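Local structure of uncharacterized protein (Sus scrofa, 5BNF) at residues 181-195 / 217-231. The protein is porcine CD38, a member of the ADP-ribosyl cyclase family with a four-stranded parallel beta sheet. Numbering follows the deposited sequence.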
loop_
_atom_site.group_PDB
_atom_site.type_symbol
_atom_site.label_atom_id
_atom_site.label_comp_id
_atom_site.label_asym_id
_atom_site.label_seq_id
_atom_site.Cartn_x
_atom_site.Cartn_y
_atom_site.Cartn_z
ATOM N N LEU A 181 -5.814 -2.470 -11.571
ATOM C CA LEU A 181 -7.119 -1.817 -11.613
ATOM C C LEU A 181 -8.020 -2.608 -12.552
ATOM O O LEU A 181 -7.608 -2.983 -13.649
ATOM C CB LEU A 181 -6.983 -0.379 -12.108
ATOM C CG LEU A 181 -6.239 0.568 -11.168
ATOM C CD1 LEU A 181 -5.906 1.857 -11.896
ATOM C CD2 LEU A 181 -7.095 0.847 -9.951
ATOM N N GLN A 182 -9.244 -2.874 -12.112
ATOM C CA GLN A 182 -10.201 -3.637 -12.913
ATOM C C GLN A 182 -11.015 -2.717 -13.814
ATOM O O GLN A 182 -11.831 -1.938 -13.323
ATOM C CB GLN A 182 -11.170 -4.390 -12.003
ATOM C CG GLN A 182 -10.537 -5.341 -11.002
ATOM C CD GLN A 182 -10.108 -6.646 -11.634
ATOM O OE1 GLN A 182 -9.075 -6.717 -12.295
ATOM N NE2 GLN A 182 -10.911 -7.686 -11.445
ATOM N N PRO A 183 -10.811 -2.798 -15.141
ATOM C CA PRO A 183 -11.545 -1.962 -16.101
ATOM C C PRO A 183 -13.056 -2.081 -15.901
ATOM O O PRO A 183 -13.797 -1.107 -16.037
ATOM C CB PRO A 183 -11.121 -2.529 -17.454
ATOM C CG PRO A 183 -9.744 -3.017 -17.204
ATOM C CD PRO A 183 -9.850 -3.672 -15.837
ATOM N N SER A 184 -13.496 -3.290 -15.567
ATOM C CA SER A 184 -14.907 -3.578 -15.351
ATOM C C SER A 184 -15.495 -2.886 -14.126
ATOM O O SER A 184 -16.714 -2.803 -13.981
ATOM C CB SER A 184 -15.106 -5.090 -15.226
ATOM O OG SER A 184 -14.245 -5.629 -14.240
ATOM N N LYS A 185 -14.627 -2.380 -13.258
ATOM C CA LYS A 185 -15.049 -1.712 -12.032
ATOM C C LYS A 185 -14.582 -0.256 -11.975
ATOM O O LYS A 185 -15.246 0.597 -11.381
ATOM C CB LYS A 185 -14.501 -2.494 -10.836
ATOM C CG LYS A 185 -14.900 -3.972 -10.880
ATOM C CD LYS A 185 -13.853 -4.904 -10.276
ATOM C CE LYS A 185 -13.920 -4.959 -8.754
ATOM N NZ LYS A 185 -13.751 -3.630 -8.105
ATOM N N VAL A 186 -13.433 0.022 -12.584
ATOM C CA VAL A 186 -12.886 1.374 -12.608
ATOM C C VAL A 186 -12.991 1.937 -14.021
ATOM O O VAL A 186 -12.449 1.367 -14.968
ATOM C CB VAL A 186 -11.407 1.389 -12.159
ATOM C CG1 VAL A 186 -10.783 2.735 -12.463
ATOM C CG2 VAL A 186 -11.316 1.108 -10.670
ATOM N N HIS A 187 -13.688 3.061 -14.160
ATOM C CA HIS A 187 -13.868 3.680 -15.466
ATOM C C HIS A 187 -12.949 4.871 -15.691
ATOM O O HIS A 187 -12.573 5.169 -16.824
ATOM C CB HIS A 187 -15.324 4.123 -15.636
ATOM C CG HIS A 187 -15.794 5.059 -14.566
ATOM N ND1 HIS A 187 -15.212 6.289 -14.346
ATOM C CD2 HIS A 187 -16.760 4.929 -13.626
ATOM C CE1 HIS A 187 -15.796 6.875 -13.316
ATOM N NE2 HIS A 187 -16.740 6.070 -12.861
ATOM N N THR A 188 -12.583 5.555 -14.618
ATOM C CA THR A 188 -11.730 6.726 -14.753
ATOM C C THR A 188 -10.651 6.775 -13.699
ATOM O O THR A 188 -10.863 6.374 -12.559
ATOM C CB THR A 188 -12.552 8.044 -14.625
ATOM O OG1 THR A 188 -13.518 8.114 -15.679
ATOM C CG2 THR A 188 -11.641 9.263 -14.698
ATOM N N LEU A 189 -9.487 7.269 -14.096
ATOM C CA LEU A 189 -8.385 7.455 -13.171
ATOM C C LEU A 189 -7.966 8.901 -13.343
ATOM O O LEU A 189 -7.683 9.342 -14.451
ATOM C CB LEU A 189 -7.209 6.538 -13.492
ATOM C CG LEU A 189 -6.022 6.722 -12.537
ATOM C CD1 LEU A 189 -5.208 5.448 -12.494
ATOM C CD2 LEU A 189 -5.160 7.897 -12.968
ATOM N N LYS A 190 -7.955 9.645 -12.251
ATOM C CA LYS A 190 -7.570 11.042 -12.315
ATOM C C LYS A 190 -6.242 11.225 -11.615
ATOM O O LYS A 190 -6.037 10.723 -10.513
ATOM C CB LYS A 190 -8.644 11.914 -11.655
ATOM C CG LYS A 190 -9.947 11.954 -12.438
ATOM C CD LYS A 190 -11.140 12.298 -11.561
ATOM C CE LYS A 190 -10.874 13.506 -10.675
ATOM N NZ LYS A 190 -10.465 14.708 -11.447
ATOM N N ALA A 191 -5.328 11.934 -12.262
ATOM C CA ALA A 191 -4.027 12.165 -11.662
ATOM C C ALA A 191 -3.872 13.632 -11.318
ATOM O O ALA A 191 -4.298 14.495 -12.078
ATOM C CB ALA A 191 -2.920 11.729 -12.620
ATOM N N TRP A 192 -3.283 13.908 -10.159
ATOM C CA TRP A 192 -3.045 15.279 -9.721
ATOM C C TRP A 192 -1.543 15.454 -9.547
ATOM O O TRP A 192 -0.913 14.729 -8.773
ATOM C CB TRP A 192 -3.729 15.577 -8.371
ATOM C CG TRP A 192 -5.222 15.367 -8.331
ATOM C CD1 TRP A 192 -5.883 14.254 -7.892
ATOM C CD2 TRP A 192 -6.232 16.284 -8.769
ATOM N NE1 TRP A 192 -7.242 14.421 -8.029
ATOM C CE2 TRP A 192 -7.483 15.658 -8.567
ATOM C CE3 TRP A 192 -6.203 17.572 -9.315
ATOM C CZ2 TRP A 192 -8.693 16.278 -8.890
ATOM C CZ3 TRP A 192 -7.406 18.190 -9.637
ATOM C CH2 TRP A 192 -8.633 17.541 -9.423
ATOM N N VAL A 193 -0.963 16.395 -10.283
ATOM C CA VAL A 193 0.462 16.667 -10.161
ATOM C C VAL A 193 0.571 17.922 -9.300
ATOM O O VAL A 193 0.087 18.997 -9.674
ATOM C CB VAL A 193 1.121 16.902 -11.539
ATOM C CG1 VAL A 193 2.588 17.231 -11.367
ATOM C CG2 VAL A 193 0.981 15.662 -12.397
ATOM N N ILE A 194 1.196 17.770 -8.138
ATOM C CA ILE A 194 1.342 18.869 -7.197
ATOM C C ILE A 194 2.584 19.694 -7.462
ATOM O O ILE A 194 3.678 19.157 -7.628
ATOM C CB ILE A 194 1.416 18.353 -5.754
ATOM C CG1 ILE A 194 0.434 17.198 -5.562
ATOM C CG2 ILE A 194 1.098 19.477 -4.792
ATOM C CD1 ILE A 194 -0.986 17.529 -5.944
ATOM N N HIS A 195 2.404 21.009 -7.501
ATOM C CA HIS A 195 3.504 21.934 -7.735
ATOM C C HIS A 195 3.622 22.924 -6.585
ATOM O O HIS A 195 2.620 23.366 -6.024
ATOM C CB HIS A 195 3.291 22.725 -9.029
ATOM C CG HIS A 195 3.344 21.891 -10.269
ATOM N ND1 HIS A 195 4.300 20.919 -10.473
ATOM C CD2 HIS A 195 2.584 21.912 -11.389
ATOM C CE1 HIS A 195 4.126 20.377 -11.663
ATOM N NE2 HIS A 195 3.093 20.963 -12.241
ATOM N N LEU A 217 -3.397 3.188 -19.228
ATOM C CA LEU A 217 -4.838 3.272 -19.047
ATOM C C LEU A 217 -5.678 3.200 -20.318
ATOM O O LEU A 217 -6.730 2.571 -20.321
ATOM C CB LEU A 217 -5.169 4.546 -18.270
ATOM C CG LEU A 217 -4.614 4.496 -16.849
ATOM C CD1 LEU A 217 -4.506 5.887 -16.270
ATOM C CD2 LEU A 217 -5.514 3.621 -15.997
ATOM N N ARG A 218 -5.234 3.846 -21.392
ATOM C CA ARG A 218 -5.987 3.809 -22.642
ATOM C C ARG A 218 -5.954 2.409 -23.251
ATOM O O ARG A 218 -6.806 2.057 -24.066
ATOM C CB ARG A 218 -5.422 4.807 -23.656
ATOM C CG ARG A 218 -5.920 6.239 -23.505
ATOM C CD ARG A 218 -5.348 7.122 -24.610
ATOM N NE ARG A 218 -6.355 7.556 -25.578
ATOM C CZ ARG A 218 -7.124 8.633 -25.433
ATOM N NH1 ARG A 218 -7.006 9.400 -24.357
ATOM N NH2 ARG A 218 -8.011 8.946 -26.368
ATOM N N GLY A 219 -4.965 1.613 -22.860
ATOM C CA GLY A 219 -4.870 0.266 -23.390
ATOM C C GLY A 219 -6.068 -0.544 -22.946
ATOM O O GLY A 219 -6.508 -1.459 -23.643
ATOM N N LYS A 220 -6.596 -0.189 -21.777
ATOM C CA LYS A 220 -7.751 -0.853 -21.179
ATOM C C LYS A 220 -9.021 -0.010 -21.354
ATOM O O LYS A 220 -10.024 -0.243 -20.684
ATOM C CB LYS A 220 -7.508 -1.061 -19.681
ATOM C CG LYS A 220 -6.220 -1.785 -19.309
ATOM C CD LYS A 220 -6.010 -1.712 -17.796
ATOM C CE LYS A 220 -5.166 -2.861 -17.248
ATOM N NZ LYS A 220 -5.098 -2.814 -15.754
ATOM N N ASN A 221 -8.973 0.976 -22.239
ATOM C CA ASN A 221 -10.120 1.843 -22.471
ATOM C C ASN A 221 -10.563 2.608 -21.223
ATOM O O ASN A 221 -11.649 3.193 -21.200
ATOM C CB ASN A 221 -11.303 1.042 -23.030
ATOM C CG ASN A 221 -11.155 0.743 -24.511
ATOM O OD1 ASN A 221 -10.930 1.645 -25.318
ATOM N ND2 ASN A 221 -11.290 -0.524 -24.877
ATOM N N ILE A 222 -9.733 2.596 -20.183
ATOM C CA ILE A 222 -10.052 3.332 -18.968
ATOM C C ILE A 222 -9.756 4.811 -19.178
ATOM O O ILE A 222 -8.662 5.178 -19.601
ATOM C CB ILE A 222 -9.221 2.867 -17.773
ATOM C CG1 ILE A 222 -9.631 1.449 -17.377
ATOM C CG2 ILE A 222 -9.406 3.844 -16.607
ATOM C CD1 ILE A 222 -8.870 0.913 -16.192
ATOM N N LYS A 223 -10.731 5.656 -18.867
ATOM C CA LYS A 223 -10.571 7.089 -19.026
ATOM C C LYS A 223 -9.492 7.621 -18.083
ATOM O O LYS A 223 -9.303 7.117 -16.974
ATOM C CB LYS A 223 -11.916 7.793 -18.790
ATOM C CG LYS A 223 -13.043 7.311 -19.726
ATOM C CD LYS A 223 -14.377 7.993 -19.416
ATOM C CE LYS A 223 -15.508 7.512 -20.325
ATOM N NZ LYS A 223 -15.741 6.042 -20.260
ATOM N N PHE A 224 -8.778 8.637 -18.551
ATOM C CA PHE A 224 -7.696 9.256 -17.797
ATOM C C PHE A 224 -7.724 10.774 -17.931
ATOM O O PHE A 224 -8.055 11.308 -18.985
ATOM C CB PHE A 224 -6.350 8.743 -18.315
ATOM C CG PHE A 224 -5.157 9.405 -17.679
ATOM C CD1 PHE A 224 -4.779 9.094 -16.376
ATOM C CD2 PHE A 224 -4.409 10.340 -18.383
ATOM C CE1 PHE A 224 -3.673 9.705 -15.789
ATOM C CE2 PHE A 224 -3.303 10.951 -17.799
ATOM C CZ PHE A 224 -2.938 10.631 -16.502
ATOM N N THR A 225 -7.374 11.460 -16.852
ATOM C CA THR A 225 -7.313 12.915 -16.839
ATOM C C THR A 225 -6.178 13.295 -15.906
ATOM O O THR A 225 -5.886 12.577 -14.957
ATOM C CB THR A 225 -8.625 13.556 -16.325
ATOM O OG1 THR A 225 -8.875 13.135 -14.980
ATOM C CG2 THR A 225 -9.799 13.158 -17.215
ATOM N N CYS A 226 -5.532 14.418 -16.189
ATOM C CA CYS A 226 -4.433 14.905 -15.373
ATOM C C CYS A 226 -4.609 16.410 -15.156
ATOM O O CYS A 226 -4.914 17.154 -16.086
ATOM C CB CYS A 226 -3.116 14.636 -16.078
ATOM S SG CYS A 226 -1.627 15.101 -15.144
ATOM N N GLN A 227 -4.405 16.849 -13.924
ATOM C CA GLN A 227 -4.554 18.245 -13.570
ATOM C C GLN A 227 -3.403 18.628 -12.676
ATOM O O GLN A 227 -2.845 17.783 -11.978
ATOM C CB GLN A 227 -5.869 18.461 -12.829
ATOM C CG GLN A 227 -6.923 19.206 -13.622
ATOM C CD GLN A 227 -8.217 19.370 -12.843
ATOM O OE1 GLN A 227 -8.892 18.389 -12.530
ATOM N NE2 GLN A 227 -8.564 20.612 -12.518
ATOM N N GLU A 228 -3.056 19.907 -12.697
ATOM C CA GLU A 228 -1.951 20.412 -11.900
ATOM C C GLU A 228 -2.455 21.336 -10.796
ATOM O O GLU A 228 -3.319 22.175 -11.030
ATOM C CB GLU A 228 -0.966 21.121 -12.828
ATOM C CG GLU A 228 -0.564 20.223 -13.997
ATOM C CD GLU A 228 0.678 20.679 -14.738
ATOM O OE1 GLU A 228 1.643 21.101 -14.078
ATOM O OE2 GLU A 228 0.701 20.594 -15.985
ATOM N N ASN A 229 -1.916 21.159 -9.591
ATOM C CA ASN A 229 -2.316 21.947 -8.427
ATOM C C ASN A 229 -1.156 22.348 -7.520
ATOM O O ASN A 229 -0.213 21.583 -7.331
ATOM C CB ASN A 229 -3.326 21.158 -7.589
ATOM C CG ASN A 229 -4.670 21.837 -7.513
ATOM O OD1 ASN A 229 -5.424 21.854 -8.485
ATOM N ND2 ASN A 229 -4.974 22.419 -6.360
ATOM N N TYR A 230 -1.240 23.553 -6.959
ATOM C CA TYR A 230 -0.225 24.057 -6.035
ATOM C C TYR A 230 -0.705 23.632 -4.652
ATOM O O TYR A 230 -0.227 22.655 -4.079
ATOM C CB TYR A 230 -0.157 25.587 -6.054
ATOM C CG TYR A 230 -0.116 26.222 -7.419
ATOM C CD1 TYR A 230 0.998 26.084 -8.249
ATOM C CD2 TYR A 230 -1.189 26.991 -7.873
ATOM C CE1 TYR A 230 1.043 26.703 -9.498
ATOM C CE2 TYR A 230 -1.154 27.611 -9.115
ATOM C CZ TYR A 230 -0.037 27.467 -9.923
ATOM O OH TYR A 230 -0.002 28.097 -11.146
ATOM N N ARG A 231 -1.662 24.396 -4.132
ATOM C CA ARG A 231 -2.274 24.154 -2.827
ATOM C C ARG A 231 -1.292 24.273 -1.658
ATOM O O ARG A 231 -0.099 24.555 -1.911
ATOM C CB ARG A 231 -2.965 22.777 -2.835
ATOM C CG ARG A 231 -2.364 21.732 -1.900
ATOM C CD ARG A 231 -2.426 20.327 -2.499
ATOM N NE ARG A 231 -3.757 19.721 -2.471
ATOM C CZ ARG A 231 -4.304 19.155 -1.397
ATOM N NH1 ARG A 231 -3.638 19.113 -0.250
ATOM N NH2 ARG A 231 -5.515 18.615 -1.472
HETATM O O HOH W 1 -14.199 4.018 -19.360
HETATM O O HOH W 2 -7.200 14.988 -13.229
#
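The CD2 methyl of L189 meets the F224 ring edge-on, in its plane, 3.6 Å from F224 CD1, while A191 CB lies 3.8 Å from F224 CE1. With CG anti to the backbone N (chi1 175°), the F224 ring lies alongside the L189 side chain. L217 crosses L189 at about a right angle, its CD1 3.9 Å from L189 CD1; further along this face V193 CG2 packs against C226 SG. Beneath these side chains, strands 186-194 and 223-229 run parallel, joined by backbone hydrogen bonds from K223 N to H187 O through H195 N to N229 O. The pair closes a beta-alpha-beta unit whose helix 208-219 covers F224 and V193 through I210, and 223-229 is an edge strand of the four-stranded sheet. On the face that carries T188, K190 and W192, Q227 lies beside W192, amide and indole planes 43° apart, with Q227 OE1 3.2 Å from W192 CH2; the indole also stacks with F158. A water bridges A191 O and T225 OG1. Just before strand 223-229, a Schellman motif with N221 at C-prime turns helix 208-219 into I222, whose CG2 sits 3.4 Å from H187 O. C226 is tied to C205 by a disulfide, and C205 N is hydrogen-bonded to E228 OE2.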